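Exoribonuclease II, mitochondrial (Candida glabrata, PDB 6F3H) degrades RNA from the 3' end as the exoribonuclease component of the mitochondrial RNA degradosome, with magnesium bound in its RNB domain. Local coordinates at residues 222-234 against 245-258. The protein carries 1 engineered substitution. Residues are numbered along the deposited sequence; the frame is centred on the assembly and turned at random.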
loop_
_atom_site.group_PDB
_atom_site.type_symbol
_atom_site.label_atom_id
_atom_site.label_comp_id
_atom_site.label_asym_id
_atom_site.label_seq_id
_atom_site.Cartn_x
_atom_site.Cartn_y
_atom_site.Cartn_z
ATOM N N VAL A 222 19.331 -5.405 -11.601
ATOM C CA VAL A 222 18.477 -4.231 -11.610
ATOM C C VAL A 222 19.084 -3.131 -10.760
ATOM O O VAL A 222 19.112 -1.966 -11.165
ATOM C CB VAL A 222 17.067 -4.611 -11.143
ATOM C CG1 VAL A 222 16.215 -3.401 -10.952
ATOM C CG2 VAL A 222 16.449 -5.469 -12.169
ATOM N N ARG A 223 19.614 -3.465 -9.587
ATOM C CA ARG A 223 20.218 -2.397 -8.804
ATOM C C ARG A 223 21.338 -1.746 -9.574
ATOM O O ARG A 223 21.513 -0.527 -9.503
ATOM C CB ARG A 223 20.724 -2.910 -7.469
ATOM C CG ARG A 223 19.654 -3.601 -6.743
ATOM C CD ARG A 223 18.754 -2.544 -6.122
ATOM N NE ARG A 223 19.210 -2.141 -4.802
ATOM C CZ ARG A 223 19.678 -0.942 -4.514
ATOM N NH1 ARG A 223 19.759 -0.020 -5.465
ATOM N NH2 ARG A 223 20.060 -0.676 -3.274
ATOM N N GLU A 224 22.063 -2.540 -10.364
ATOM C CA GLU A 224 23.123 -1.992 -11.190
ATOM C C GLU A 224 22.548 -1.130 -12.304
ATOM O O GLU A 224 22.850 0.063 -12.392
ATOM C CB GLU A 224 24.005 -3.125 -11.733
ATOM C CG GLU A 224 25.248 -3.358 -10.851
ATOM C CD GLU A 224 26.186 -4.475 -11.318
ATOM O OE1 GLU A 224 26.742 -5.197 -10.448
ATOM O OE2 GLU A 224 26.394 -4.615 -12.541
ATOM N N GLN A 225 21.645 -1.674 -13.106
ATOM C CA GLN A 225 21.126 -0.815 -14.162
ATOM C C GLN A 225 20.217 0.293 -13.630
ATOM O O GLN A 225 19.879 1.205 -14.386
ATOM C CB GLN A 225 20.427 -1.667 -15.202
ATOM C CG GLN A 225 21.281 -2.810 -15.659
ATOM C CD GLN A 225 20.858 -3.304 -17.011
ATOM O OE1 GLN A 225 19.703 -3.151 -17.409
ATOM N NE2 GLN A 225 21.795 -3.871 -17.748
ATOM N N GLN A 226 19.821 0.238 -12.353
ATOM C CA GLN A 226 19.148 1.376 -11.747
ATOM C C GLN A 226 20.005 2.609 -11.819
ATOM O O GLN A 226 19.496 3.731 -11.928
ATOM C CB GLN A 226 18.823 1.121 -10.294
ATOM C CG GLN A 226 17.517 0.481 -10.037
ATOM C CD GLN A 226 17.316 0.271 -8.578
ATOM O OE1 GLN A 226 18.182 0.609 -7.779
ATOM N NE2 GLN A 226 16.169 -0.269 -8.209
ATOM N N GLN A 227 21.301 2.425 -11.713
ATOM C CA GLN A 227 22.200 3.559 -11.744
ATOM C C GLN A 227 22.238 4.241 -13.103
ATOM O O GLN A 227 22.719 5.371 -13.192
ATOM C CB GLN A 227 23.581 3.095 -11.322
ATOM C CG GLN A 227 23.552 2.611 -9.897
ATOM C CD GLN A 227 23.032 3.673 -8.953
ATOM O OE1 GLN A 227 23.300 4.871 -9.118
ATOM N NE2 GLN A 227 22.198 3.243 -8.005
ATOM N N ASN A 228 21.724 3.612 -14.156
ATOM C CA ASN A 228 21.632 4.249 -15.464
ATOM C C ASN A 228 20.245 4.756 -15.753
ATOM O O ASN A 228 19.951 5.086 -16.903
ATOM C CB ASN A 228 22.000 3.265 -16.577
ATOM C CG ASN A 228 23.408 2.749 -16.461
ATOM O OD1 ASN A 228 24.352 3.528 -16.340
ATOM N ND2 ASN A 228 23.562 1.420 -16.475
ATOM N N ASN A 229 19.386 4.808 -14.746
ATOM C CA ASN A 229 18.026 5.299 -14.916
ATOM C C ASN A 229 17.273 4.451 -15.914
ATOM O O ASN A 229 16.502 4.944 -16.739
ATOM C CB ASN A 229 18.005 6.768 -15.308
ATOM C CG ASN A 229 18.732 7.624 -14.310
ATOM O OD1 ASN A 229 19.778 8.217 -14.613
ATOM N ND2 ASN A 229 18.190 7.680 -13.085
ATOM N N LEU A 230 17.493 3.156 -15.821
ATOM C CA LEU A 230 16.801 2.212 -16.675
ATOM C C LEU A 230 15.639 1.528 -15.968
ATOM O O LEU A 230 14.687 1.097 -16.626
ATOM C CB LEU A 230 17.789 1.156 -17.174
ATOM C CG LEU A 230 18.975 1.633 -17.989
ATOM C CD1 LEU A 230 19.926 0.470 -18.178
ATOM C CD2 LEU A 230 18.479 2.173 -19.319
ATOM N N TRP A 231 15.695 1.442 -14.643
ATOM C CA TRP A 231 14.658 0.830 -13.840
ATOM C C TRP A 231 14.411 1.726 -12.637
ATOM O O TRP A 231 15.308 2.430 -12.170
ATOM C CB TRP A 231 15.068 -0.583 -13.391
ATOM C CG TRP A 231 15.708 -1.398 -14.481
ATOM C CD1 TRP A 231 17.015 -1.393 -14.837
ATOM C CD2 TRP A 231 15.061 -2.328 -15.360
ATOM N NE1 TRP A 231 17.233 -2.254 -15.896
ATOM C CE2 TRP A 231 16.046 -2.838 -16.234
ATOM C CE3 TRP A 231 13.742 -2.772 -15.498
ATOM C CZ2 TRP A 231 15.760 -3.770 -17.224
ATOM C CZ3 TRP A 231 13.461 -3.693 -16.478
ATOM C CH2 TRP A 231 14.469 -4.187 -17.331
ATOM N N GLY A 232 13.201 1.670 -12.110
ATOM C CA GLY A 232 12.870 2.401 -10.916
ATOM C C GLY A 232 13.232 1.584 -9.699
ATOM O O GLY A 232 13.990 0.620 -9.763
ATOM N N SER A 233 12.725 2.020 -8.557
ATOM C CA SER A 233 12.948 1.274 -7.336
ATOM C C SER A 233 12.229 -0.057 -7.388
ATOM O O SER A 233 11.136 -0.201 -7.965
ATOM C CB SER A 233 12.471 2.048 -6.112
ATOM O OG SER A 233 13.071 3.321 -6.047
ATOM N N VAL A 234 12.844 -1.009 -6.715
ATOM C CA VAL A 234 12.272 -2.317 -6.466
ATOM C C VAL A 234 11.499 -2.238 -5.157
ATOM O O VAL A 234 12.064 -1.940 -4.104
ATOM C CB VAL A 234 13.384 -3.368 -6.384
ATOM C CG1 VAL A 234 12.845 -4.666 -5.858
ATOM C CG2 VAL A 234 14.035 -3.529 -7.730
ATOM N N THR A 245 7.462 -5.396 -7.561
ATOM C CA THR A 245 7.365 -4.761 -8.856
ATOM C C THR A 245 8.552 -3.828 -9.000
ATOM O O THR A 245 9.227 -3.500 -8.016
ATOM C CB THR A 245 6.039 -4.025 -8.971
ATOM O OG1 THR A 245 5.820 -3.600 -10.324
ATOM C CG2 THR A 245 6.051 -2.840 -8.015
ATOM N N VAL A 246 8.825 -3.437 -10.240
ATOM C CA VAL A 246 9.834 -2.418 -10.517
ATOM C C VAL A 246 9.434 -1.656 -11.767
ATOM O O VAL A 246 8.941 -2.231 -12.736
ATOM C CB VAL A 246 11.224 -3.062 -10.675
ATOM C CG1 VAL A 246 11.207 -4.073 -11.804
ATOM C CG2 VAL A 246 12.294 -2.008 -10.890
ATOM N N ALA A 247 9.669 -0.360 -11.751
ATOM C CA ALA A 247 9.373 0.449 -12.916
ATOM C C ALA A 247 10.414 0.207 -14.001
ATOM O O ALA A 247 11.587 -0.042 -13.721
ATOM C CB ALA A 247 9.350 1.931 -12.530
ATOM N N VAL A 248 9.970 0.258 -15.248
ATOM C CA VAL A 248 10.851 0.221 -16.406
ATOM C C VAL A 248 10.844 1.623 -17.004
ATOM O O VAL A 248 9.904 1.999 -17.708
ATOM C CB VAL A 248 10.398 -0.828 -17.422
ATOM C CG1 VAL A 248 11.395 -0.945 -18.550
ATOM C CG2 VAL A 248 10.162 -2.128 -16.730
ATOM N N LEU A 249 11.872 2.390 -16.749
ATOM C CA LEU A 249 11.913 3.787 -17.166
ATOM C C LEU A 249 12.277 3.903 -18.644
ATOM O O LEU A 249 13.098 3.132 -19.142
ATOM C CB LEU A 249 12.917 4.552 -16.322
ATOM C CG LEU A 249 12.763 4.268 -14.831
ATOM C CD1 LEU A 249 13.798 5.005 -14.060
ATOM C CD2 LEU A 249 11.399 4.677 -14.377
ATOM N N PRO A 250 11.692 4.863 -19.359
ATOM C CA PRO A 250 11.930 4.956 -20.804
ATOM C C PRO A 250 13.371 5.333 -21.145
ATOM O O PRO A 250 14.002 6.186 -20.511
ATOM C CB PRO A 250 10.946 6.041 -21.251
ATOM C CG PRO A 250 10.851 6.926 -20.047
ATOM C CD PRO A 250 10.947 6.028 -18.847
ATOM N N LEU A 251 13.881 4.682 -22.182
ATOM C CA LEU A 251 15.253 4.884 -22.594
ATOM C C LEU A 251 15.504 6.331 -22.953
ATOM O O LEU A 251 16.446 6.948 -22.455
ATOM C CB LEU A 251 15.553 3.984 -23.775
ATOM C CG LEU A 251 17.036 3.810 -24.032
ATOM C CD1 LEU A 251 17.661 3.197 -22.808
ATOM C CD2 LEU A 251 17.228 2.905 -25.217
ATOM N N LYS A 252 14.698 6.881 -23.846
ATOM C CA LYS A 252 15.001 8.226 -24.311
ATOM C C LYS A 252 14.583 9.268 -23.286
ATOM O O LYS A 252 15.217 10.311 -23.151
ATOM C CB LYS A 252 14.340 8.491 -25.663
ATOM N N LYS A 253 13.521 9.040 -22.566
ATOM C CA LYS A 253 13.061 10.143 -21.748
ATOM C C LYS A 253 13.752 10.211 -20.393
ATOM O O LYS A 253 13.651 11.228 -19.706
ATOM C CB LYS A 253 11.531 10.076 -21.593
ATOM C CG LYS A 253 10.807 10.310 -22.932
ATOM C CD LYS A 253 9.301 10.544 -22.819
ATOM C CE LYS A 253 8.849 11.650 -23.785
ATOM N NZ LYS A 253 7.380 11.652 -24.047
ATOM N N ALA A 254 14.467 9.180 -19.993
ATOM C CA ALA A 254 15.041 9.221 -18.660
ATOM C C ALA A 254 16.522 8.887 -18.702
ATOM O O ALA A 254 17.368 9.683 -18.275
ATOM C CB ALA A 254 14.298 8.256 -17.746
ATOM N N HIS A 255 16.841 7.697 -19.208
ATOM C CA HIS A 255 18.238 7.322 -19.340
ATOM C C HIS A 255 18.974 8.339 -20.178
ATOM O O HIS A 255 19.946 8.961 -19.729
ATOM C CB HIS A 255 18.369 5.953 -19.992
ATOM C CG HIS A 255 19.776 5.637 -20.368
ATOM N ND1 HIS A 255 20.777 5.489 -19.431
ATOM C CD2 HIS A 255 20.371 5.530 -21.579
ATOM C CE1 HIS A 255 21.922 5.262 -20.049
ATOM N NE2 HIS A 255 21.704 5.284 -21.353
ATOM N N LEU A 256 18.489 8.545 -21.399
ATOM C CA LEU A 256 19.214 9.387 -22.327
ATOM C C LEU A 256 19.156 10.840 -21.901
ATOM O O LEU A 256 20.187 11.515 -21.861
ATOM C CB LEU A 256 18.644 9.211 -23.727
ATOM C CG LEU A 256 19.261 10.244 -24.661
ATOM C CD1 LEU A 256 20.598 9.732 -25.209
ATOM C CD2 LEU A 256 18.296 10.654 -25.771
ATOM N N PHE A 257 17.987 11.311 -21.479
ATOM C CA PHE A 257 17.877 12.691 -21.028
ATOM C C PHE A 257 18.931 12.997 -19.977
ATOM O O PHE A 257 19.696 13.956 -20.107
ATOM C CB PHE A 257 16.484 12.946 -20.459
ATOM C CG PHE A 257 16.353 14.261 -19.712
ATOM C CD1 PHE A 257 16.143 15.448 -20.394
ATOM C CD2 PHE A 257 16.419 14.307 -18.330
ATOM C CE1 PHE A 257 16.007 16.670 -19.711
ATOM C CE2 PHE A 257 16.289 15.525 -17.640
ATOM C CZ PHE A 257 16.083 16.706 -18.338
ATOM N N TYR A 258 19.035 12.155 -18.953
ATOM C CA TYR A 258 19.965 12.502 -17.891
ATOM C C TYR A 258 21.412 12.303 -18.316
ATOM O O TYR A 258 22.298 12.903 -17.707
ATOM C CB TYR A 258 19.609 11.757 -16.596
ATOM C CG TYR A 258 18.551 12.545 -15.830
ATOM C CD1 TYR A 258 18.833 13.807 -15.328
ATOM C CD2 TYR A 258 17.264 12.062 -15.651
ATOM C CE1 TYR A 258 17.870 14.577 -14.652
ATOM C CE2 TYR A 258 16.284 12.830 -14.971
ATOM C CZ TYR A 258 16.609 14.093 -14.477
ATOM O OH TYR A 258 15.695 14.887 -13.806
#
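H255 and N228 make the polar contact between helix 251-281 and the turn that follows helix 212-226. H255 ND1 donates to N228 O at 2.7 Å. The acceptor lies close to the imidazole plane and the donor lies in the carbonyl plane, so the bond fixes the turn of the ring. The H255 side chain reaches N228 because CG is anti to the backbone N (chi1 170°). One backbone bond joins the strands, G232 N to A247 O at 2.9 Å; just beyond their ends L249 N donates to L230 O at 3.1 Å. A247 O also receives a CA-H...O contact from W231.

The W231 indole lies alongside V248, with CZ3 3.7 Å from V248 CG2. Its other end is held by a bond within 222-234, from NE1 to Q225 OE1. This bond is in the ring plane and on a lone pair of the amide oxygen. H156 of helix 123-159 meets the indole edge-to-face. V246 CG2 sits among V222 CG1, W231 CB and V234 CG2, the last at 3.9 Å. On the other side of the strand pair, L249 CD1 packs against the W231 backbone, 3.5 Å from W231 O. Near the helix start, L230 lies alongside both L251 and H255, its CD2 touching L251 CD1 and H255 CB.

The strands belong to the beta hairpin 231-237/242-248, and strand 166-169 pairs with the far edge of 242-248. The contact is away from the magnesium site. Few side-chain polar groups cross it: the 231-234 strand is only weakly bonded to its partner, and apolar side chains make up most of the rest of the contact. The imidazole bond ties the following helix to the turn leading into the hairpin. It uses ND1 as donor, which implies that this nitrogen carries a proton.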